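NAD-dependent epimerase/dehydratase (PDB 3DHN) is a putative NAD(P)-binding protein of the epimerase/dehydratase class, probably with oxidoreductase activity, whose substrate is not established. Local coordinates at residues V99-A113 with E152-A164. Numbering follows the deposited sequence.
Sequences VKKAGVNRFLMVGGA and EKEIDWVFFSPAA
K100 and E152 reach toward each other from opposite directions and form a salt bridge, with NZ 2.6 Å from OE2 on that oxygen's syn lone pair. The other carboxylate oxygen, OE1, accepts the backbone N-H of E154 from above the carboxylate plane, which fixes the group's rotation. With E152 replaced by alanine, the K100 ammonium would probably lose this carboxylate and the N-H of E154 its side-chain acceptor. Beside the bridge, I155 packs CD1 against CB of F107 (3.6 Å) and CG1 of V99 (3.9 Å); with CG1 anti to the backbone N (chi1 -169°), its chain reaches V99 of helix 87-101. Strands 106-110 and 156-161 then run parallel as neighbours in the central sheet of the Rossmann fold, their axes 4.8 Å apart. F107 hydrogen-bonds through its backbone to D156 and V158, which flank W157, and M109 likewise to V158 and F160, which flank F159; the bond from F160 N to M109 O is straight (178° at the hydrogen). On the face shared with L108 and V158, R106 NH1 approaches D156 OD2 at 2.8 Å from above the carboxylate plane, the two flat groups turned 50° apart. E204 pairs with NH2 of the same guanidinium, while H211 also bonds OD2. On the opposite face the F159 ring, which also meets Y145 of helix 135-149, receives SE of selenomethionine M109 at its edge, a Met-aromatic contact; CA of G111 sits over one face, a CH-pi contact, 3.6 Å from the centroid. S161 OG donates to G112 O (2.8 Å) and also bonds NH1 of R214.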
ATOM      1  N   VAL A  99      -4.643 -10.698  -9.408  1.00 33.69           N
ATOM      2  CA  VAL A  99      -5.765 -10.505  -8.496  1.00 31.91           C
ATOM      3  C   VAL A  99      -7.100 -10.480  -9.254  1.00 32.97           C
ATOM      4  O   VAL A  99      -8.107 -11.009  -8.774  1.00 30.58           O
ATOM      5  CB  VAL A  99      -5.602  -9.191  -7.695  1.00 31.43           C
ATOM      6  CG1 VAL A  99      -6.842  -8.920  -6.881  1.00 27.47           C
ATOM      7  CG2 VAL A  99      -4.389  -9.293  -6.773  1.00 27.33           C
ATOM      8  N   LYS A 100      -7.108  -9.871 -10.435  1.00 32.83           N
ATOM      9  CA  LYS A 100      -8.331  -9.807 -11.238  1.00 35.59           C
ATOM     10  C   LYS A 100      -8.698 -11.191 -11.778  1.00 37.00           C
ATOM     11  O   LYS A 100      -9.861 -11.584 -11.765  1.00 37.49           O
ATOM     12  CB  LYS A 100      -8.160  -8.832 -12.411  1.00 35.12           C
ATOM     13  CG  LYS A 100      -8.193  -7.363 -12.012  1.00 35.71           C
ATOM     14  CD  LYS A 100      -8.209  -6.447 -13.233  1.00 37.52           C
ATOM     15  CE  LYS A 100      -6.947  -6.611 -14.072  1.00 40.33           C
ATOM     16  NZ  LYS A 100      -6.888  -5.669 -15.226  1.00 42.27           N
ATOM     17  N   LYS A 101      -7.697 -11.934 -12.235  1.00 39.18           N
ATOM     18  CA  LYS A 101      -7.946 -13.257 -12.788  1.00 40.97           C
ATOM     19  C   LYS A 101      -8.452 -14.237 -11.734  1.00 41.32           C
ATOM     20  O   LYS A 101      -9.024 -15.270 -12.073  1.00 42.80           O
ATOM     21  CB  LYS A 101      -6.677 -13.793 -13.459  1.00 42.00           C
ATOM     22  CG  LYS A 101      -6.842 -15.161 -14.106  1.00 46.49           C
ATOM     23  CD  LYS A 101      -5.672 -15.486 -15.019  1.00 54.30           C
ATOM     24  CE  LYS A 101      -5.698 -14.606 -16.268  1.00 59.57           C
ATOM     25  NZ  LYS A 101      -6.951 -14.802 -17.067  1.00 62.09           N
ATOM     26  N   ALA A 102      -8.259 -13.901 -10.461  1.00 40.74           N
ATOM     27  CA  ALA A 102      -8.704 -14.754  -9.366  1.00 40.08           C
ATOM     28  C   ALA A 102     -10.166 -14.490  -9.015  1.00 40.22           C
ATOM     29  O   ALA A 102     -10.790 -15.263  -8.286  1.00 39.89           O
ATOM     30  CB  ALA A 102      -7.827 -14.535  -8.140  1.00 40.53           C
ATOM     31  N   GLY A 103     -10.702 -13.383  -9.520  1.00 40.17           N
ATOM     32  CA  GLY A 103     -12.095 -13.060  -9.258  1.00 39.95           C
ATOM     33  C   GLY A 103     -12.410 -12.127  -8.101  1.00 39.52           C
ATOM     34  O   GLY A 103     -13.587 -11.913  -7.796  1.00 38.72           O
ATOM     35  N   VAL A 104     -11.393 -11.558  -7.455  1.00 39.00           N
ATOM     36  CA  VAL A 104     -11.654 -10.655  -6.330  1.00 36.88           C
ATOM     37  C   VAL A 104     -12.024  -9.269  -6.864  1.00 37.22           C
ATOM     38  O   VAL A 104     -11.480  -8.805  -7.871  1.00 34.94           O
ATOM     39  CB  VAL A 104     -10.438 -10.551  -5.377  1.00 38.62           C
ATOM     40  CG1 VAL A 104      -9.680 -11.883  -5.337  1.00 34.75           C
ATOM     41  CG2 VAL A 104      -9.549  -9.415  -5.781  1.00 40.06           C
ATOM     42  N   ASN A 105     -12.954  -8.613  -6.181  1.00 36.67           N
ATOM     43  CA  ASN A 105     -13.443  -7.309  -6.605  1.00 37.85           C
ATOM     44  C   ASN A 105     -12.848  -6.086  -5.902  1.00 36.62           C
ATOM     45  O   ASN A 105     -13.142  -4.955  -6.292  1.00 38.06           O
ATOM     46  CB  ASN A 105     -14.967  -7.276  -6.456  1.00 38.14           C
ATOM     47  CG  ASN A 105     -15.654  -8.434  -7.173  1.00 40.68           C
ATOM     48  OD1 ASN A 105     -15.490  -8.621  -8.381  1.00 37.95           O
ATOM     49  ND2 ASN A 105     -16.431  -9.214  -6.425  1.00 41.53           N
ATOM     50  N   ARG A 106     -12.021  -6.308  -4.884  1.00 34.20           N
ATOM     51  CA  ARG A 106     -11.420  -5.211  -4.126  1.00 32.35           C
ATOM     52  C   ARG A 106      -9.909  -5.390  -3.948  1.00 31.11           C
ATOM     53  O   ARG A 106      -9.452  -6.394  -3.399  1.00 30.16           O
ATOM     54  CB  ARG A 106     -12.091  -5.129  -2.756  1.00 33.70           C
ATOM     55  CG  ARG A 106     -11.604  -4.011  -1.863  1.00 33.58           C
ATOM     56  CD  ARG A 106     -12.424  -2.738  -2.025  1.00 35.72           C
ATOM     57  NE  ARG A 106     -12.212  -1.853  -0.882  1.00 32.75           N
ATOM     58  CZ  ARG A 106     -12.317  -0.528  -0.918  1.00 32.72           C
ATOM     59  NH1 ARG A 106     -12.640   0.096  -2.047  1.00 34.69           N
ATOM     60  NH2 ARG A 106     -12.066   0.176   0.178  1.00 35.04           N
ATOM     61  N   PHE A 107      -9.143  -4.400  -4.397  1.00 29.64           N
ATOM     62  CA  PHE A 107      -7.683  -4.445  -4.315  1.00 29.63           C
ATOM     63  C   PHE A 107      -7.139  -3.134  -3.754  1.00 28.78           C
ATOM     64  O   PHE A 107      -7.428  -2.065  -4.293  1.00 28.35           O
ATOM     65  CB  PHE A 107      -7.119  -4.697  -5.725  1.00 29.17           C
ATOM     66  CG  PHE A 107      -5.615  -4.624  -5.824  1.00 29.14           C
ATOM     67  CD1 PHE A 107      -4.809  -5.545  -5.164  1.00 28.75           C
ATOM     68  CD2 PHE A 107      -5.006  -3.665  -6.632  1.00 30.42           C
ATOM     69  CE1 PHE A 107      -3.423  -5.512  -5.307  1.00 29.27           C
ATOM     70  CE2 PHE A 107      -3.620  -3.624  -6.780  1.00 28.92           C
ATOM     71  CZ  PHE A 107      -2.830  -4.548  -6.121  1.00 29.14           C
ATOM     72  N   LEU A 108      -6.375  -3.216  -2.665  1.00 28.03           N
ATOM     73  CA  LEU A 108      -5.775  -2.026  -2.048  1.00 29.94           C
ATOM     74  C   LEU A 108      -4.257  -2.124  -2.174  1.00 29.22           C
ATOM     75  O   LEU A 108      -3.664  -3.165  -1.882  1.00 30.01           O
ATOM     76  CB  LEU A 108      -6.170  -1.916  -0.574  1.00 30.17           C
ATOM     77  CG  LEU A 108      -7.672  -1.809  -0.277  1.00 36.61           C
ATOM     78  CD1 LEU A 108      -8.236  -3.201   0.024  1.00 40.32           C
ATOM     79  CD2 LEU A 108      -7.894  -0.893   0.912  1.00 40.94           C
HETATM   80  N   MSE A 109      -3.626  -1.040  -2.604  1.00 29.01           N
HETATM   81  CA  MSE A 109      -2.184  -1.044  -2.810  1.00 29.20           C
HETATM   82  C   MSE A 109      -1.433   0.038  -2.042  1.00 27.12           C
HETATM   83  O   MSE A 109      -1.883   1.175  -1.943  1.00 24.36           O
HETATM   84  CB  MSE A 109      -1.902  -0.886  -4.310  1.00 29.93           C
HETATM   85  CG  MSE A 109      -0.441  -1.027  -4.734  1.00 37.25           C
HETATM   86 SE   MSE A 109      -0.192  -0.759  -6.661  1.00 46.17          SE
HETATM   87  CE  MSE A 109       1.742  -0.690  -6.728  1.00 43.85           C
ATOM     88  N   VAL A 110      -0.288  -0.321  -1.478  1.00 26.97           N
ATOM     89  CA  VAL A 110       0.534   0.660  -0.779  1.00 27.77           C
ATOM     90  C   VAL A 110       1.189   1.492  -1.885  1.00 26.93           C
ATOM     91  O   VAL A 110       1.920   0.959  -2.718  1.00 26.41           O
ATOM     92  CB  VAL A 110       1.634  -0.023   0.059  1.00 27.24           C
ATOM     93  CG1 VAL A 110       2.566   1.029   0.666  1.00 27.72           C
ATOM     94  CG2 VAL A 110       0.995  -0.880   1.146  1.00 28.37           C
ATOM     95  N   GLY A 111       0.904   2.788  -1.912  1.00 26.76           N
ATOM     96  CA  GLY A 111       1.477   3.645  -2.930  1.00 25.55           C
ATOM     97  C   GLY A 111       2.701   4.405  -2.449  1.00 26.66           C
ATOM     98  O   GLY A 111       3.351   3.999  -1.492  1.00 27.19           O
ATOM     99  N   GLY A 112       3.012   5.509  -3.128  1.00 27.20           N
ATOM    100  CA  GLY A 112       4.158   6.331  -2.765  1.00 25.48           C
ATOM    101  C   GLY A 112       3.756   7.792  -2.724  1.00 26.69           C
ATOM    102  O   GLY A 112       2.604   8.119  -2.996  1.00 27.11           O
ATOM    103  N   ALA A 113       4.695   8.675  -2.405  1.00 28.23           N
ATOM    104  CA  ALA A 113       4.398  10.102  -2.332  1.00 29.56           C
ATOM    105  C   ALA A 113       4.771  10.834  -3.618  1.00 29.72           C
ATOM    106  O   ALA A 113       4.383  11.989  -3.823  1.00 29.77           O
ATOM    107  CB  ALA A 113       5.136  10.726  -1.151  1.00 30.28           C
ATOM    108  N   GLU A 152      -7.685   1.661 -15.188  1.00 32.80           N
ATOM    109  CA  GLU A 152      -8.298   0.408 -14.761  1.00 31.86           C
ATOM    110  C   GLU A 152      -9.744   0.581 -14.291  1.00 32.11           C
ATOM    111  O   GLU A 152     -10.032   1.414 -13.426  1.00 29.26           O
ATOM    112  CB  GLU A 152      -7.462  -0.197 -13.635  1.00 32.13           C
ATOM    113  CG  GLU A 152      -8.001  -1.492 -13.058  1.00 34.52           C
ATOM    114  CD  GLU A 152      -7.951  -2.636 -14.052  1.00 41.30           C
ATOM    115  OE1 GLU A 152      -8.849  -2.719 -14.919  1.00 39.54           O
ATOM    116  OE2 GLU A 152      -7.000  -3.445 -13.969  1.00 43.37           O
ATOM    117  N   LYS A 153     -10.651  -0.218 -14.842  1.00 31.35           N
ATOM    118  CA  LYS A 153     -12.054  -0.132 -14.460  1.00 30.86           C
ATOM    119  C   LYS A 153     -12.635  -1.499 -14.130  1.00 31.78           C
ATOM    120  O   LYS A 153     -13.787  -1.603 -13.717  1.00 29.34           O
ATOM    121  CB  LYS A 153     -12.887   0.496 -15.585  1.00 31.30           C
ATOM    122  CG  LYS A 153     -12.615   1.971 -15.841  1.00 33.43           C
ATOM    123  CD  LYS A 153     -13.745   2.599 -16.637  1.00 40.11           C
ATOM    124  CE  LYS A 153     -13.543   4.095 -16.812  1.00 41.27           C
ATOM    125  NZ  LYS A 153     -12.345   4.411 -17.640  1.00 47.85           N
ATOM    126  N   GLU A 154     -11.836  -2.546 -14.297  1.00 31.81           N
ATOM    127  CA  GLU A 154     -12.328  -3.892 -14.048  1.00 32.60           C
ATOM    128  C   GLU A 154     -12.135  -4.431 -12.639  1.00 32.09           C
ATOM    129  O   GLU A 154     -12.262  -5.625 -12.406  1.00 32.59           O
ATOM    130  CB  GLU A 154     -11.737  -4.848 -15.091  1.00 33.13           C
ATOM    131  CG  GLU A 154     -11.981  -4.363 -16.527  1.00 39.63           C
ATOM    132  CD  GLU A 154     -11.651  -5.402 -17.583  1.00 45.64           C
ATOM    133  OE1 GLU A 154     -12.478  -6.311 -17.811  1.00 48.99           O
ATOM    134  OE2 GLU A 154     -10.561  -5.315 -18.183  1.00 48.58           O
ATOM    135  N   ILE A 155     -11.829  -3.543 -11.698  1.00 31.25           N
ATOM    136  CA  ILE A 155     -11.684  -3.922 -10.299  1.00 29.57           C
ATOM    137  C   ILE A 155     -11.796  -2.664  -9.447  1.00 29.18           C
ATOM    138  O   ILE A 155     -11.535  -1.562  -9.928  1.00 28.98           O
ATOM    139  CB  ILE A 155     -10.317  -4.608 -10.020  1.00 30.57           C
ATOM    140  CG1 ILE A 155     -10.319  -5.217  -8.614  1.00 29.42           C
ATOM    141  CG2 ILE A 155      -9.175  -3.596 -10.154  1.00 30.41           C
ATOM    142  CD1 ILE A 155      -9.113  -6.099  -8.334  1.00 28.79           C
ATOM    143  N   ASP A 156     -12.212  -2.809  -8.194  1.00 29.93           N
ATOM    144  CA  ASP A 156     -12.299  -1.641  -7.322  1.00 31.20           C
ATOM    145  C   ASP A 156     -10.958  -1.494  -6.610  1.00 30.31           C
ATOM    146  O   ASP A 156     -10.707  -2.131  -5.588  1.00 30.72           O
ATOM    147  CB  ASP A 156     -13.438  -1.787  -6.307  1.00 31.81           C
ATOM    148  CG  ASP A 156     -13.505  -0.615  -5.340  1.00 35.42           C
ATOM    149  OD1 ASP A 156     -12.892   0.438  -5.636  1.00 38.62           O
ATOM    150  OD2 ASP A 156     -14.172  -0.736  -4.289  1.00 35.87           O
ATOM    151  N   TRP A 157     -10.088  -0.661  -7.175  1.00 29.58           N
ATOM    152  CA  TRP A 157      -8.756  -0.439  -6.621  1.00 27.23           C
ATOM    153  C   TRP A 157      -8.653   0.839  -5.809  1.00 26.65           C
ATOM    154  O   TRP A 157      -9.424   1.778  -5.995  1.00 25.51           O
ATOM    155  CB  TRP A 157      -7.712  -0.382  -7.742  1.00 26.28           C
ATOM    156  CG  TRP A 157      -7.957   0.722  -8.751  1.00 25.93           C
ATOM    157  CD1 TRP A 157      -8.761   0.663  -9.850  1.00 23.35           C
ATOM    158  CD2 TRP A 157      -7.418   2.053  -8.723  1.00 25.73           C
ATOM    159  NE1 TRP A 157      -8.757   1.872 -10.512  1.00 27.35           N
ATOM    160  CE2 TRP A 157      -7.940   2.742  -9.840  1.00 27.46           C
ATOM    161  CE3 TRP A 157      -6.546   2.730  -7.860  1.00 28.81           C
ATOM    162  CZ2 TRP A 157      -7.619   4.073 -10.120  1.00 28.92           C
ATOM    163  CZ3 TRP A 157      -6.228   4.059  -8.136  1.00 24.94           C
ATOM    164  CH2 TRP A 157      -6.764   4.714  -9.258  1.00 26.39           C
ATOM    165  N   VAL A 158      -7.676   0.865  -4.912  1.00 25.29           N
ATOM    166  CA  VAL A 158      -7.408   2.027  -4.074  1.00 25.47           C
ATOM    167  C   VAL A 158      -5.891   2.091  -3.919  1.00 24.48           C
ATOM    168  O   VAL A 158      -5.257   1.118  -3.496  1.00 25.21           O
ATOM    169  CB  VAL A 158      -8.062   1.892  -2.673  1.00 24.01           C
ATOM    170  CG1 VAL A 158      -7.737   3.107  -1.830  1.00 25.35           C
ATOM    171  CG2 VAL A 158      -9.570   1.761  -2.801  1.00 28.92           C
ATOM    172  N   PHE A 159      -5.310   3.226  -4.296  1.00 23.68           N
ATOM    173  CA  PHE A 159      -3.866   3.453  -4.202  1.00 24.13           C
ATOM    174  C   PHE A 159      -3.691   4.395  -3.004  1.00 23.15           C
ATOM    175  O   PHE A 159      -4.147   5.541  -3.041  1.00 22.84           O
ATOM    176  CB  PHE A 159      -3.382   4.123  -5.500  1.00 24.17           C
ATOM    177  CG  PHE A 159      -1.889   4.208  -5.645  1.00 26.29           C
ATOM    178  CD1 PHE A 159      -1.122   3.058  -5.846  1.00 27.32           C
ATOM    179  CD2 PHE A 159      -1.253   5.452  -5.680  1.00 27.23           C
ATOM    180  CE1 PHE A 159       0.261   3.148  -6.088  1.00 27.90           C
ATOM    181  CE2 PHE A 159       0.118   5.559  -5.918  1.00 26.71           C
ATOM    182  CZ  PHE A 159       0.883   4.401  -6.126  1.00 26.44           C
ATOM    183  N   PHE A 160      -3.037   3.923  -1.945  1.00 24.03           N
ATOM    184  CA  PHE A 160      -2.864   4.742  -0.742  1.00 24.60           C
ATOM    185  C   PHE A 160      -1.470   5.375  -0.638  1.00 24.05           C
ATOM    186  O   PHE A 160      -0.500   4.731  -0.233  1.00 23.36           O
ATOM    187  CB  PHE A 160      -3.180   3.873   0.491  1.00 25.09           C
ATOM    188  CG  PHE A 160      -3.327   4.640   1.791  1.00 25.95           C
ATOM    189  CD1 PHE A 160      -3.530   6.016   1.800  1.00 27.98           C
ATOM    190  CD2 PHE A 160      -3.285   3.961   3.016  1.00 24.48           C
ATOM    191  CE1 PHE A 160      -3.682   6.712   3.008  1.00 29.01           C
ATOM    192  CE2 PHE A 160      -3.438   4.643   4.225  1.00 22.90           C
ATOM    193  CZ  PHE A 160      -3.637   6.022   4.222  1.00 26.11           C
ATOM    194  N   SER A 161      -1.385   6.645  -1.024  1.00 23.93           N
ATOM    195  CA  SER A 161      -0.125   7.399  -0.987  1.00 25.79           C
ATOM    196  C   SER A 161       0.231   7.858   0.422  1.00 26.36           C
ATOM    197  O   SER A 161      -0.468   8.694   1.000  1.00 26.92           O
ATOM    198  CB  SER A 161      -0.211   8.654  -1.874  1.00 25.84           C
ATOM    199  OG  SER A 161      -0.221   8.365  -3.263  1.00 24.31           O
ATOM    200  N   PRO A 162       1.324   7.328   0.999  1.00 27.37           N
ATOM    201  CA  PRO A 162       1.729   7.741   2.349  1.00 27.59           C
ATOM    202  C   PRO A 162       2.332   9.142   2.286  1.00 27.99           C
ATOM    203  O   PRO A 162       2.496   9.693   1.200  1.00 25.81           O
ATOM    204  CB  PRO A 162       2.795   6.711   2.719  1.00 29.47           C
ATOM    205  CG  PRO A 162       3.413   6.380   1.373  1.00 30.18           C
ATOM    206  CD  PRO A 162       2.194   6.250   0.492  1.00 26.24           C
ATOM    207  N   ALA A 163       2.669   9.710   3.440  1.00 27.59           N
ATOM    208  CA  ALA A 163       3.302  11.028   3.496  1.00 29.38           C
ATOM    209  C   ALA A 163       4.734  10.877   2.969  1.00 30.27           C
ATOM    210  O   ALA A 163       5.273   9.771   2.954  1.00 29.44           O
ATOM    211  CB  ALA A 163       3.327  11.547   4.939  1.00 27.17           C
ATOM    212  N   ALA A 164       5.353  11.980   2.556  1.00 31.55           N
ATOM    213  CA  ALA A 164       6.713  11.930   2.009  1.00 33.43           C
ATOM    214  C   ALA A 164       7.734  11.242   2.913  1.00 33.57           C
ATOM    215  O   ALA A 164       8.645  10.578   2.424  1.00 33.85           O
ATOM    216  CB  ALA A 164       7.195  13.337   1.650  1.00 33.34           C
TER